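Local coordinates for protein intracellular growth locus, subunit C (Francisella tularensis subsp. tularensis, PDB 2QWU) that is linked to cell invasion as a pathogenicity-island protein of the intracellular growth locus, and probably supports growth of the bacterium inside host cells, at residues 4-12 / 192-203; 155-165 / 175-183. The protein carries 2 engineered substitutions. All coordinates share one frame; numbering follows the deposited sequence.

Interaction 1: residues 4-12 / 192-203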
ATOM      1  N   SER A   4      -3.992   1.569  20.981  1.00 46.33           N
ATOM      2  CA  SER A   4      -4.736   2.253  19.906  1.00 43.11           C
ATOM      3  C   SER A   4      -3.992   2.041  18.577  1.00 39.34           C
ATOM      4  O   SER A   4      -4.535   2.134  17.491  1.00 39.81           O
ATOM      5  CB  SER A   4      -4.829   3.744  20.233  1.00 42.77           C
ATOM      6  OG  SER A   4      -3.612   4.175  20.815  1.00 43.45           O
ATOM      7  N   GLU A   5      -2.707   1.799  18.742  1.00 37.42           N
ATOM      8  CA  GLU A   5      -1.717   1.541  17.712  1.00 33.13           C
ATOM      9  C   GLU A   5      -2.224   0.496  16.695  1.00 30.43           C
ATOM     10  O   GLU A   5      -2.668  -0.605  17.073  1.00 28.06           O
ATOM     11  CB  GLU A   5      -0.485   0.968  18.411  1.00 36.59           C
ATOM     12  CG  GLU A   5      -0.825  -0.415  18.997  1.00 40.62           C
ATOM     13  CD  GLU A   5      -0.271  -0.709  20.364  1.00 43.65           C
ATOM     14  OE1 GLU A   5       0.880  -1.156  20.439  1.00 47.54           O
ATOM     15  OE2 GLU A   5      -0.983  -0.528  21.378  1.00 47.02           O
HETATM   16  N   MSE A   6      -2.112   0.809  15.411  1.00 26.66           N
HETATM   17  CA  MSE A   6      -2.516  -0.143  14.395  1.00 24.80           C
HETATM   18  C   MSE A   6      -1.714  -1.456  14.487  1.00 23.74           C
HETATM   19  O   MSE A   6      -2.267  -2.553  14.344  1.00 24.16           O
HETATM   20  CB  MSE A   6      -2.366   0.495  13.024  1.00 24.22           C
HETATM   21  CG  MSE A   6      -2.859  -0.357  11.841  1.00 28.30           C
HETATM   22 SE   MSE A   6      -4.659  -0.326  11.672  1.00 21.22          SE
HETATM   23  CE  MSE A   6      -5.005   1.182  11.515  1.00 28.44           C
ATOM     24  N   ILE A   7      -0.414  -1.373  14.706  1.00 21.20           N
ATOM     25  CA  ILE A   7       0.380  -2.593  14.856  1.00 23.60           C
ATOM     26  C   ILE A   7       0.887  -2.687  16.291  1.00 25.40           C
ATOM     27  O   ILE A   7       1.622  -1.794  16.763  1.00 24.18           O
ATOM     28  CB  ILE A   7       1.540  -2.589  13.911  1.00 25.52           C
ATOM     29  CG1 ILE A   7       1.007  -2.466  12.459  1.00 25.20           C
ATOM     30  CG2 ILE A   7       2.342  -3.890  14.089  1.00 25.61           C
ATOM     31  CD1 ILE A   7       2.120  -2.203  11.441  1.00 27.92           C
ATOM     32  N   THR A   8       0.505  -3.758  16.996  1.00 25.93           N
ATOM     33  CA  THR A   8       0.898  -3.925  18.402  1.00 25.69           C
ATOM     34  C   THR A   8       2.231  -4.670  18.560  1.00 26.88           C
ATOM     35  O   THR A   8       2.574  -5.522  17.744  1.00 26.93           O
ATOM     36  CB  THR A   8      -0.213  -4.737  19.218  1.00 27.87           C
ATOM     37  OG1 THR A   8      -0.292  -6.082  18.698  1.00 28.91           O
ATOM     38  CG2 THR A   8      -1.581  -4.060  19.079  1.00 28.49           C
ATOM     39  N   ARG A   9       2.965  -4.363  19.631  1.00 27.88           N
ATOM     40  CA  ARG A   9       4.232  -5.045  19.886  1.00 29.26           C
ATOM     41  C   ARG A   9       4.010  -6.565  19.974  1.00 29.59           C
ATOM     42  O   ARG A   9       4.829  -7.347  19.487  1.00 29.18           O
ATOM     43  CB  ARG A   9       4.859  -4.513  21.167  1.00 32.20           C
ATOM     44  CG  ARG A   9       6.138  -5.243  21.559  1.00 37.74           C
ATOM     45  CD  ARG A   9       7.148  -5.298  20.419  1.00 41.76           C
ATOM     46  NE  ARG A   9       7.482  -3.964  19.917  1.00 45.05           N
ATOM     47  CZ  ARG A   9       8.355  -3.736  18.942  1.00 45.68           C
ATOM     48  NH1 ARG A   9       8.982  -4.759  18.360  1.00 44.33           N
ATOM     49  NH2 ARG A   9       8.600  -2.487  18.559  1.00 45.67           N
ATOM     50  N   GLN A  10       2.904  -6.980  20.595  1.00 28.38           N
ATOM     51  CA  GLN A  10       2.555  -8.405  20.683  1.00 29.66           C
ATOM     52  C   GLN A  10       2.475  -9.062  19.290  1.00 27.18           C
ATOM     53  O   GLN A  10       3.004 -10.151  19.088  1.00 27.75           O
ATOM     54  CB  GLN A  10       1.210  -8.568  21.401  1.00 32.05           C
ATOM     55  CG  GLN A  10       0.579  -9.981  21.252  1.00 36.86           C
ATOM     56  CD  GLN A  10       1.310 -11.063  22.046  1.00 39.39           C
ATOM     57  OE1 GLN A  10       1.937 -10.783  23.088  1.00 41.94           O
ATOM     58  NE2 GLN A  10       1.208 -12.311  21.582  1.00 39.44           N
ATOM     59  N   GLN A  11       1.801  -8.434  18.322  1.00 25.76           N
ATOM     60  CA  GLN A  11       1.756  -9.005  16.979  1.00 25.63           C
ATOM     61  C   GLN A  11       3.156  -9.198  16.389  1.00 27.33           C
ATOM     62  O   GLN A  11       3.445 -10.213  15.761  1.00 26.07           O
ATOM     63  CB  GLN A  11       1.003  -8.082  16.008  1.00 27.47           C
ATOM     64  CG  GLN A  11      -0.506  -8.217  16.042  1.00 26.88           C
ATOM     65  CD  GLN A  11      -1.167  -7.121  15.272  1.00 26.81           C
ATOM     66  OE1 GLN A  11      -1.733  -7.342  14.178  1.00 28.96           O
ATOM     67  NE2 GLN A  11      -1.108  -5.913  15.825  1.00 25.27           N
ATOM     68  N   VAL A  12       4.009  -8.187  16.556  1.00 26.60           N
ATOM     69  CA  VAL A  12       5.353  -8.231  15.997  1.00 28.10           C
ATOM     70  C   VAL A  12       6.217  -9.284  16.702  1.00 29.03           C
ATOM     71  O   VAL A  12       6.972 -10.007  16.068  1.00 30.43           O
ATOM     72  CB  VAL A  12       6.059  -6.831  16.120  1.00 27.24           C
ATOM     73  CG1 VAL A  12       7.475  -6.868  15.453  1.00 27.10           C
ATOM     74  CG2 VAL A  12       5.208  -5.786  15.472  1.00 29.83           C
ATOM     75  N   VAL A 192       8.652  -1.592  11.092  1.00 17.01           N
ATOM     76  CA  VAL A 192       7.332  -1.228  11.619  1.00 17.32           C
ATOM     77  C   VAL A 192       7.510  -0.326  12.831  1.00 17.60           C
ATOM     78  O   VAL A 192       8.621  -0.129  13.315  1.00 19.75           O
ATOM     79  CB  VAL A 192       6.508  -2.486  12.046  1.00 19.30           C
ATOM     80  CG1 VAL A 192       6.290  -3.360  10.827  1.00 21.19           C
ATOM     81  CG2 VAL A 192       7.192  -3.220  13.206  1.00 20.03           C
ATOM     82  N   CYS A 193       6.423   0.264  13.281  1.00 16.90           N
ATOM     83  CA  CYS A 193       6.473   1.067  14.514  1.00 18.00           C
ATOM     84  C   CYS A 193       5.125   0.872  15.145  1.00 18.41           C
ATOM     85  O   CYS A 193       4.081   0.939  14.446  1.00 19.10           O
ATOM     86  CB  CYS A 193       6.675   2.543  14.232  1.00 18.00           C
ATOM     87  SG  CYS A 193       7.007   3.458  15.796  1.00 22.04           S
ATOM     88  N   CYS A 194       5.158   0.661  16.461  1.00 20.55           N
ATOM     89  CA  CYS A 194       3.953   0.358  17.219  1.00 21.84           C
ATOM     90  C   CYS A 194       3.321   1.551  17.909  1.00 22.47           C
ATOM     91  O   CYS A 194       3.190   2.593  17.252  1.00 21.56           O
ATOM     92  CB  CYS A 194       4.255  -0.812  18.171  1.00 22.74           C
ATOM     93  SG  CYS A 194       4.887  -2.275  17.223  1.00 25.81           S
ATOM     94  N   ALA A 195       2.953   1.430  19.198  1.00 21.94           N
ATOM     95  CA  ALA A 195       2.209   2.488  19.883  1.00 22.86           C
ATOM     96  C   ALA A 195       2.811   3.889  19.885  1.00 21.21           C
ATOM     97  O   ALA A 195       2.166   4.872  19.480  1.00 22.20           O
ATOM     98  CB  ALA A 195       1.915   2.039  21.371  1.00 23.52           C
ATOM     99  N   ALA A 196       4.025   3.954  20.386  1.00 20.69           N
ATOM    100  CA  ALA A 196       4.730   5.204  20.506  1.00 23.35           C
ATOM    101  C   ALA A 196       5.781   5.310  19.396  1.00 23.60           C
ATOM    102  O   ALA A 196       6.109   4.294  18.757  1.00 25.04           O
ATOM    103  CB  ALA A 196       5.345   5.256  21.901  1.00 21.47           C
ATOM    104  N   SER A 197       6.266   6.527  19.138  1.00 25.10           N
ATOM    105  CA  SER A 197       7.269   6.758  18.100  1.00 26.08           C
ATOM    106  C   SER A 197       8.597   6.079  18.403  1.00 25.67           C
ATOM    107  O   SER A 197       9.389   5.859  17.500  1.00 23.12           O
ATOM    108  CB  SER A 197       7.521   8.264  17.873  1.00 27.34           C
ATOM    109  OG  SER A 197       8.184   8.815  19.004  1.00 30.40           O
ATOM    110  N   THR A 198       8.826   5.731  19.673  1.00 24.27           N
ATOM    111  CA  THR A 198      10.058   5.051  20.069  1.00 25.36           C
ATOM    112  C   THR A 198       9.829   3.502  20.065  1.00 26.00           C
ATOM    113  O   THR A 198      10.665   2.733  20.556  1.00 28.33           O
ATOM    114  CB  THR A 198      10.422   5.496  21.503  1.00 25.90           C
ATOM    115  OG1 THR A 198       9.311   5.219  22.366  1.00 23.80           O
ATOM    116  CG2 THR A 198      10.705   7.023  21.550  1.00 25.38           C
ATOM    117  N   ASP A 199       8.703   3.031  19.510  1.00 23.17           N
ATOM    118  CA  ASP A 199       8.410   1.583  19.505  1.00 23.58           C
ATOM    119  C   ASP A 199       8.725   0.947  18.143  1.00 24.22           C
ATOM    120  O   ASP A 199       7.923   0.148  17.591  1.00 23.56           O
ATOM    121  CB  ASP A 199       6.934   1.322  19.837  1.00 27.27           C
ATOM    122  CG  ASP A 199       6.619   1.465  21.318  1.00 29.63           C
ATOM    123  OD1 ASP A 199       7.496   1.126  22.147  1.00 31.85           O
ATOM    124  OD2 ASP A 199       5.483   1.882  21.641  1.00 30.76           O
ATOM    125  N   LYS A 200       9.882   1.305  17.583  1.00 24.83           N
ATOM    126  CA  LYS A 200      10.278   0.764  16.288  1.00 24.76           C
ATOM    127  C   LYS A 200      10.666  -0.717  16.340  1.00 26.03           C
ATOM    128  O   LYS A 200      11.143  -1.248  17.353  1.00 26.71           O
ATOM    129  CB  LYS A 200      11.438   1.558  15.724  1.00 27.69           C
ATOM    130  CG  LYS A 200      11.093   3.024  15.569  1.00 30.38           C
ATOM    131  CD  LYS A 200      12.138   3.760  14.767  1.00 36.34           C
ATOM    132  CE  LYS A 200      11.817   5.249  14.739  1.00 37.96           C
ATOM    133  NZ  LYS A 200      12.596   5.986  13.695  1.00 41.59           N
ATOM    134  N   GLY A 201      10.427  -1.404  15.246  1.00 24.01           N
ATOM    135  CA  GLY A 201      10.811  -2.783  15.237  1.00 24.48           C
ATOM    136  C   GLY A 201      10.937  -3.263  13.827  1.00 22.90           C
ATOM    137  O   GLY A 201      10.826  -2.499  12.874  1.00 21.67           O
ATOM    138  N   VAL A 202      11.185  -4.561  13.716  1.00 24.49           N
ATOM    139  CA  VAL A 202      11.327  -5.211  12.420  1.00 24.79           C
ATOM    140  C   VAL A 202      10.450  -6.442  12.449  1.00 24.15           C
ATOM    141  O   VAL A 202      10.649  -7.336  13.290  1.00 26.83           O
ATOM    142  CB  VAL A 202      12.790  -5.636  12.190  1.00 26.95           C
ATOM    143  CG1 VAL A 202      12.892  -6.501  10.880  1.00 27.88           C
ATOM    144  CG2 VAL A 202      13.674  -4.384  12.122  1.00 27.56           C
ATOM    145  N   ALA A 203       9.491  -6.516  11.538  1.00 22.35           N
ATOM    146  CA  ALA A 203       8.631  -7.661  11.486  1.00 21.92           C
ATOM    147  C   ALA A 203       9.241  -8.665  10.514  1.00 22.90           C
ATOM    148  O   ALA A 203       9.405  -8.353   9.337  1.00 22.48           O
ATOM    149  CB  ALA A 203       7.311  -7.250  10.992  1.00 21.03           C
TER
HETATM  150  O   HOH W   1       1.194   0.943  14.537  1.00 26.83           O
HETATM  151  O   HOH W   2      11.606  -5.916  16.488  1.00 32.19           O
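The R9 chain leaves the backbone extended (chi1 176°), then bends at chi2 and chi3, which brings the guanidinium across C194 SG and up to the backbone of the 192-203 hairpin. SG sits over one face of the group, 4.0 Å from R9 NH2, while carbonyls approach at the edge. R9 NH2 gives a weak, bent hydrogen bond to K200 O (3.1 Å, 143° at the hydrogen) and lies 2.9 Å from D199 O. R9 NH1 runs past G201, which has no side chain in the way, and a water accepts from V202 N and, weakly, from R9 NH1. C194 turns SG beside its own backbone N (chi1 -56°), between I7 and the helix start: C194 CB touches I7 O at 3.1 Å, and its SG meets V12 CG2 at 3.9 Å. K132 donates to C194 O. The same V12 methyl reaches V192 CG2 tip to tip (4.0 Å), and V12 CG1 leans on V202 O and A203. Further out, E5 CB packs on A195 CA (3.4 Å) and E5 OE1 nears the A195 methyl. A second water accepts from I7 N and donates to C193 O, satisfying two backbone polar atoms. Both segments are locally braced: T8 OG1 caps the helix by accepting from Q11 N, and D199 OD2 accepts from A196 N within a type I turn. The first turn of helix 9-14 and the chain before it thus lie against the two-stranded sheet 189-193/200-204, and I7 and A203 also touch strand 18-21.

Interaction 2: residues 155-165 / 175-183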
ATOM      1  N   ALA A 155      -4.043 -18.855  -6.786  1.00 29.72           N
ATOM      2  CA  ALA A 155      -4.216 -18.153  -5.507  1.00 28.32           C
ATOM      3  C   ALA A 155      -4.506 -16.641  -5.694  1.00 26.92           C
ATOM      4  O   ALA A 155      -5.098 -15.987  -4.833  1.00 26.37           O
ATOM      5  CB  ALA A 155      -2.931 -18.316  -4.657  1.00 27.55           C
ATOM      6  N   PHE A 156      -4.097 -16.117  -6.835  1.00 26.38           N
ATOM      7  CA  PHE A 156      -4.216 -14.697  -7.149  1.00 24.91           C
ATOM      8  C   PHE A 156      -5.588 -14.186  -7.532  1.00 25.63           C
ATOM      9  O   PHE A 156      -6.381 -14.884  -8.201  1.00 26.07           O
ATOM     10  CB  PHE A 156      -3.224 -14.384  -8.269  1.00 24.39           C
ATOM     11  CG  PHE A 156      -3.176 -12.958  -8.634  1.00 23.45           C
ATOM     12  CD1 PHE A 156      -2.317 -12.097  -7.960  1.00 23.22           C
ATOM     13  CD2 PHE A 156      -3.932 -12.477  -9.713  1.00 23.32           C
ATOM     14  CE1 PHE A 156      -2.204 -10.780  -8.373  1.00 23.81           C
ATOM     15  CE2 PHE A 156      -3.822 -11.142 -10.126  1.00 24.76           C
ATOM     16  CZ  PHE A 156      -2.960 -10.308  -9.458  1.00 22.17           C
ATOM     17  N   SER A 157      -5.903 -12.981  -7.064  1.00 23.68           N
ATOM     18  CA  SER A 157      -7.174 -12.349  -7.388  1.00 25.15           C
ATOM     19  C   SER A 157      -6.962 -10.837  -7.491  1.00 23.72           C
ATOM     20  O   SER A 157      -6.179 -10.292  -6.738  1.00 20.30           O
ATOM     21  CB  SER A 157      -8.197 -12.658  -6.299  1.00 29.60           C
ATOM     22  OG  SER A 157      -9.449 -12.115  -6.631  1.00 38.52           O
ATOM     23  N   ILE A 158      -7.617 -10.166  -8.436  1.00 23.14           N
ATOM     24  CA  ILE A 158      -7.474  -8.731  -8.526  1.00 23.60           C
ATOM     25  C   ILE A 158      -8.764  -8.116  -8.967  1.00 25.31           C
ATOM     26  O   ILE A 158      -9.518  -8.693  -9.767  1.00 26.39           O
ATOM     27  CB  ILE A 158      -6.316  -8.279  -9.506  1.00 23.63           C
ATOM     28  CG1 ILE A 158      -6.148  -6.736  -9.466  1.00 23.77           C
ATOM     29  CG2 ILE A 158      -6.661  -8.664 -10.953  1.00 25.50           C
ATOM     30  CD1 ILE A 158      -4.877  -6.207 -10.236  1.00 25.91           C
ATOM     31  N   SER A 159      -9.103  -6.982  -8.385  1.00 23.23           N
ATOM     32  CA  SER A 159     -10.292  -6.296  -8.865  1.00 23.08           C
ATOM     33  C   SER A 159      -9.951  -4.820  -8.880  1.00 22.70           C
ATOM     34  O   SER A 159      -9.160  -4.369  -8.041  1.00 21.21           O
ATOM     35  CB  SER A 159     -11.483  -6.525  -7.968  1.00 25.23           C
ATOM     36  OG  SER A 159     -11.252  -6.006  -6.668  1.00 27.29           O
ATOM     37  N   ILE A 160     -10.478  -4.084  -9.861  1.00 22.99           N
ATOM     38  CA  ILE A 160     -10.213  -2.637  -9.931  1.00 25.22           C
ATOM     39  C   ILE A 160     -11.573  -2.020 -10.092  1.00 26.64           C
ATOM     40  O   ILE A 160     -12.294  -2.275 -11.064  1.00 29.67           O
ATOM     41  CB  ILE A 160      -9.304  -2.216 -11.111  1.00 25.17           C
ATOM     42  CG1 ILE A 160      -7.975  -2.964 -11.043  1.00 25.56           C
ATOM     43  CG2 ILE A 160      -9.057  -0.678 -11.051  1.00 24.85           C
ATOM     44  CD1 ILE A 160      -6.985  -2.640 -12.155  1.00 27.63           C
ATOM     45  N   GLU A 161     -11.956  -1.235  -9.113  1.00 27.19           N
ATOM     46  CA  GLU A 161     -13.295  -0.646  -9.125  1.00 28.42           C
ATOM     47  C   GLU A 161     -13.288   0.846  -9.075  1.00 25.67           C
ATOM     48  O   GLU A 161     -12.567   1.436  -8.251  1.00 23.82           O
ATOM     49  CB  GLU A 161     -14.058  -1.145  -7.925  1.00 33.14           C
ATOM     50  CG  GLU A 161     -14.232  -2.640  -7.913  1.00 41.85           C
ATOM     51  CD  GLU A 161     -15.086  -3.102  -6.745  1.00 46.48           C
ATOM     52  OE1 GLU A 161     -15.352  -2.274  -5.831  1.00 50.84           O
ATOM     53  OE2 GLU A 161     -15.484  -4.292  -6.737  1.00 49.99           O
ATOM     54  N   PRO A 162     -14.093   1.496  -9.939  1.00 24.01           N
ATOM     55  CA  PRO A 162     -14.131   2.954  -9.916  1.00 23.43           C
ATOM     56  C   PRO A 162     -14.993   3.409  -8.736  1.00 23.28           C
ATOM     57  O   PRO A 162     -15.875   2.675  -8.270  1.00 23.72           O
ATOM     58  CB  PRO A 162     -14.748   3.304 -11.284  1.00 23.77           C
ATOM     59  CG  PRO A 162     -15.616   2.114 -11.587  1.00 25.89           C
ATOM     60  CD  PRO A 162     -14.733   0.966 -11.158  1.00 24.29           C
ATOM     61  N   THR A 163     -14.698   4.583  -8.211  1.00 23.36           N
ATOM     62  CA  THR A 163     -15.489   5.155  -7.119  1.00 23.69           C
ATOM     63  C   THR A 163     -15.725   6.641  -7.427  1.00 24.24           C
ATOM     64  O   THR A 163     -15.105   7.207  -8.335  1.00 22.01           O
ATOM     65  CB  THR A 163     -14.758   5.097  -5.738  1.00 24.46           C
ATOM     66  OG1 THR A 163     -13.825   6.188  -5.650  1.00 22.11           O
ATOM     67  CG2 THR A 163     -14.076   3.759  -5.541  1.00 24.04           C
ATOM     68  N   GLU A 164     -16.632   7.260  -6.685  1.00 23.75           N
ATOM     69  CA  GLU A 164     -16.890   8.680  -6.828  1.00 26.72           C
ATOM     70  C   GLU A 164     -16.262   9.412  -5.643  1.00 25.94           C
ATOM     71  O   GLU A 164     -16.579  10.569  -5.404  1.00 28.29           O
ATOM     72  CB  GLU A 164     -18.418   8.962  -6.843  1.00 27.11           C
ATOM     73  CG  GLU A 164     -19.130   8.391  -8.071  1.00 32.02           C
ATOM     74  CD  GLU A 164     -18.485   8.828  -9.371  1.00 35.25           C
ATOM     75  OE1 GLU A 164     -18.176  10.040  -9.527  1.00 38.99           O
ATOM     76  OE2 GLU A 164     -18.273   7.975 -10.248  1.00 36.20           O
ATOM     77  N   LEU A 165     -15.378   8.746  -4.897  1.00 25.42           N
ATOM     78  CA  LEU A 165     -14.780   9.375  -3.727  1.00 25.73           C
ATOM     79  C   LEU A 165     -14.024  10.684  -3.939  1.00 25.99           C
ATOM     80  O   LEU A 165     -13.947  11.506  -3.019  1.00 28.12           O
ATOM     81  CB  LEU A 165     -13.859   8.390  -3.022  1.00 25.82           C
ATOM     82  CG  LEU A 165     -14.562   7.226  -2.358  1.00 27.90           C
ATOM     83  CD1 LEU A 165     -13.545   6.210  -1.914  1.00 29.62           C
ATOM     84  CD2 LEU A 165     -15.354   7.745  -1.150  1.00 34.25           C
ATOM     85  N   TYR A 175     -11.089   8.072  -8.698  1.00 17.58           N
ATOM     86  CA  TYR A 175     -10.291   7.361  -7.702  1.00 17.27           C
ATOM     87  C   TYR A 175     -10.777   5.924  -7.832  1.00 19.26           C
ATOM     88  O   TYR A 175     -11.993   5.659  -7.655  1.00 20.88           O
ATOM     89  CB  TYR A 175     -10.582   7.943  -6.338  1.00 16.32           C
ATOM     90  CG  TYR A 175      -9.715   7.373  -5.226  1.00 19.13           C
ATOM     91  CD1 TYR A 175      -8.334   7.527  -5.252  1.00 18.05           C
ATOM     92  CD2 TYR A 175     -10.304   6.789  -4.104  1.00 19.18           C
ATOM     93  CE1 TYR A 175      -7.532   7.109  -4.145  1.00 20.90           C
ATOM     94  CE2 TYR A 175      -9.547   6.389  -3.016  1.00 21.41           C
ATOM     95  CZ  TYR A 175      -8.163   6.550  -3.039  1.00 21.11           C
ATOM     96  OH  TYR A 175      -7.378   6.191  -1.948  1.00 21.39           O
ATOM     97  N   HIS A 176      -9.859   4.995  -8.126  1.00 16.79           N
ATOM     98  CA  HIS A 176     -10.208   3.568  -8.297  1.00 17.84           C
ATOM     99  C   HIS A 176      -9.569   2.769  -7.171  1.00 19.87           C
ATOM    100  O   HIS A 176      -8.461   3.069  -6.736  1.00 17.86           O
ATOM    101  CB  HIS A 176      -9.672   2.973  -9.619  1.00 16.50           C
ATOM    102  CG  HIS A 176     -10.450   3.370 -10.867  1.00 18.59           C
ATOM    103  ND1 HIS A 176     -10.514   4.663 -11.347  1.00 19.47           N
ATOM    104  CD2 HIS A 176     -11.122   2.593 -11.751  1.00 19.96           C
ATOM    105  CE1 HIS A 176     -11.199   4.671 -12.493  1.00 20.80           C
ATOM    106  NE2 HIS A 176     -11.577   3.434 -12.754  1.00 19.78           N
ATOM    107  N   ILE A 177     -10.245   1.717  -6.731  1.00 17.58           N
ATOM    108  CA  ILE A 177      -9.684   0.913  -5.673  1.00 19.30           C
ATOM    109  C   ILE A 177      -9.218  -0.415  -6.259  1.00 19.21           C
ATOM    110  O   ILE A 177     -10.006  -1.132  -6.867  1.00 20.43           O
ATOM    111  CB  ILE A 177     -10.741   0.722  -4.572  1.00 20.35           C
ATOM    112  CG1 ILE A 177     -11.077   2.118  -4.027  1.00 22.69           C
ATOM    113  CG2 ILE A 177     -10.241  -0.262  -3.544  1.00 20.91           C
ATOM    114  CD1 ILE A 177     -11.831   2.174  -2.689  1.00 28.68           C
ATOM    115  N   ILE A 178      -7.931  -0.728  -6.097  1.00 17.04           N
ATOM    116  CA  ILE A 178      -7.340  -1.961  -6.636  1.00 16.44           C
ATOM    117  C   ILE A 178      -7.118  -2.895  -5.471  1.00 17.52           C
ATOM    118  O   ILE A 178      -6.333  -2.601  -4.554  1.00 18.15           O
ATOM    119  CB  ILE A 178      -5.951  -1.675  -7.336  1.00 18.10           C
ATOM    120  CG1 ILE A 178      -6.147  -0.643  -8.440  1.00 18.32           C
ATOM    121  CG2 ILE A 178      -5.315  -2.927  -7.788  1.00 17.20           C
ATOM    122  CD1 ILE A 178      -4.751  -0.241  -9.062  1.00 21.97           C
ATOM    123  N   SER A 179      -7.838  -4.015  -5.483  1.00 16.60           N
ATOM    124  CA  SER A 179      -7.740  -5.018  -4.394  1.00 18.15           C
ATOM    125  C   SER A 179      -7.058  -6.225  -4.935  1.00 17.37           C
ATOM    126  O   SER A 179      -7.540  -6.811  -5.882  1.00 18.81           O
ATOM    127  CB  SER A 179      -9.138  -5.452  -3.872  1.00 21.57           C
ATOM    128  OG  SER A 179      -9.882  -4.322  -3.442  1.00 26.85           O
ATOM    129  N   ILE A 180      -5.943  -6.607  -4.320  1.00 17.64           N
ATOM    130  CA  ILE A 180      -5.155  -7.731  -4.822  1.00 17.45           C
ATOM    131  C   ILE A 180      -4.961  -8.732  -3.705  1.00 19.75           C
ATOM    132  O   ILE A 180      -4.645  -8.355  -2.567  1.00 18.99           O
ATOM    133  CB  ILE A 180      -3.746  -7.267  -5.285  1.00 19.12           C
ATOM    134  CG1 ILE A 180      -3.886  -5.959  -6.068  1.00 19.06           C
ATOM    135  CG2 ILE A 180      -3.104  -8.384  -6.143  1.00 18.88           C
ATOM    136  CD1 ILE A 180      -2.526  -5.317  -6.393  1.00 24.43           C
ATOM    137  N   ASP A 181      -5.153 -10.022  -4.014  1.00 20.98           N
ATOM    138  CA  ASP A 181      -4.995 -11.066  -2.992  1.00 22.60           C
ATOM    139  C   ASP A 181      -4.081 -12.144  -3.579  1.00 20.22           C
ATOM    140  O   ASP A 181      -3.867 -12.193  -4.777  1.00 20.11           O
ATOM    141  CB  ASP A 181      -6.357 -11.732  -2.655  1.00 28.61           C
ATOM    142  CG  ASP A 181      -7.379 -10.763  -2.050  1.00 37.89           C
ATOM    143  OD1 ASP A 181      -7.223 -10.319  -0.868  1.00 40.87           O
ATOM    144  OD2 ASP A 181      -8.364 -10.444  -2.770  1.00 44.03           O
ATOM    145  N   GLY A 182      -3.525 -12.975  -2.706  1.00 19.74           N
ATOM    146  CA  GLY A 182      -2.656 -14.078  -3.107  1.00 20.26           C
ATOM    147  C   GLY A 182      -1.263 -13.685  -3.579  1.00 21.21           C
ATOM    148  O   GLY A 182      -0.729 -14.260  -4.544  1.00 21.18           O
ATOM    149  N   LEU A 183      -0.681 -12.688  -2.927  1.00 18.62           N
ATOM    150  CA  LEU A 183       0.639 -12.207  -3.286  1.00 18.91           C
ATOM    151  C   LEU A 183       1.637 -12.689  -2.243  1.00 19.03           C
ATOM    152  O   LEU A 183       1.264 -13.132  -1.191  1.00 19.12           O
ATOM    153  CB  LEU A 183       0.645 -10.660  -3.258  1.00 20.48           C
ATOM    154  CG  LEU A 183      -0.182  -9.916  -4.307  1.00 21.03           C
ATOM    155  CD1 LEU A 183      -0.225  -8.385  -3.987  1.00 19.92           C
ATOM    156  CD2 LEU A 183       0.459 -10.166  -5.680  1.00 20.49           C
TER
HETATM  157  O   HOH W   3     -11.424  -3.200  -5.716  1.00 28.83           O
HETATM  158  O   HOH W   4     -13.385   9.377  -7.762  1.00 18.26           O
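Backbone hydrogen bonds tie 155-165 to 175-183 in antiparallel register. S157/D181, S159/S179 and E161/I177 are hydrogen-bonded pairs, each closed by two N-H...O bonds; I177 N to E161 O is 2.8 Å. At the S157/D181 end the S157 N-H comes to D181 O from above the carbonyl plane, 48° out of it. T163 closes the opposite end: its N and its OG1 both donate to Y175 O, OG1 at 2.8 Å, and OG1 in turn accepts from L165 N as an ST turn. Two waters take part: one bridges T163 O and Y175 N at the end of the pairing, another links S159 OG and S179 OG and donates to I177 O. Among the apolar contacts, the non-hydrogen-bonded pairs I158/I180 and I160/I178 lie side by side, with I160 CG2 3.9 Å from I178 CG1. With chi1 near 180° (-176°) the F156 side chain carries its ring alongside L183, where CE1 meets I180 CG2 at 3.4 Å and L183 CD2 lies at the ring edge. On the other face, that of I177, T163 CG2 packs on I177 CG1 (3.7 Å); L165 CD1 approaches the edge of the Y175 ring. One contact is CH-pi: P162 CA stands over a face of the H176 imidazole, 3.8 Å from its centroid and 21° off the normal; H176 ND1 is held by R174 O. Helix 97-114 covers the face of F156, I160 and P162, while strand 173-184 pairs onward with 86-96. This is an antiparallel beta hairpin, whose strand 157-162 pairs with 173-184 in the large curled sheet.

Overall arrangement
Interactions 1 and 2 lie on opposite sides of the chain's centre, with their own centres 27 Å apart and nearest atoms about 14 Å apart, so they do not touch. Along the chain, interaction 2 is nested within the long loop closed by interaction 1, which brings the N-terminal residues back to a hairpin near the C-terminus. The first contact therefore joins a helix start to a small separate sheet, whereas the second is one strand pairing of the main sheet. Strand 173-184, which belongs to interaction 2, is followed directly by strand 189-193, one half of the hairpin used in interaction 1, so the chain itself spans the separation.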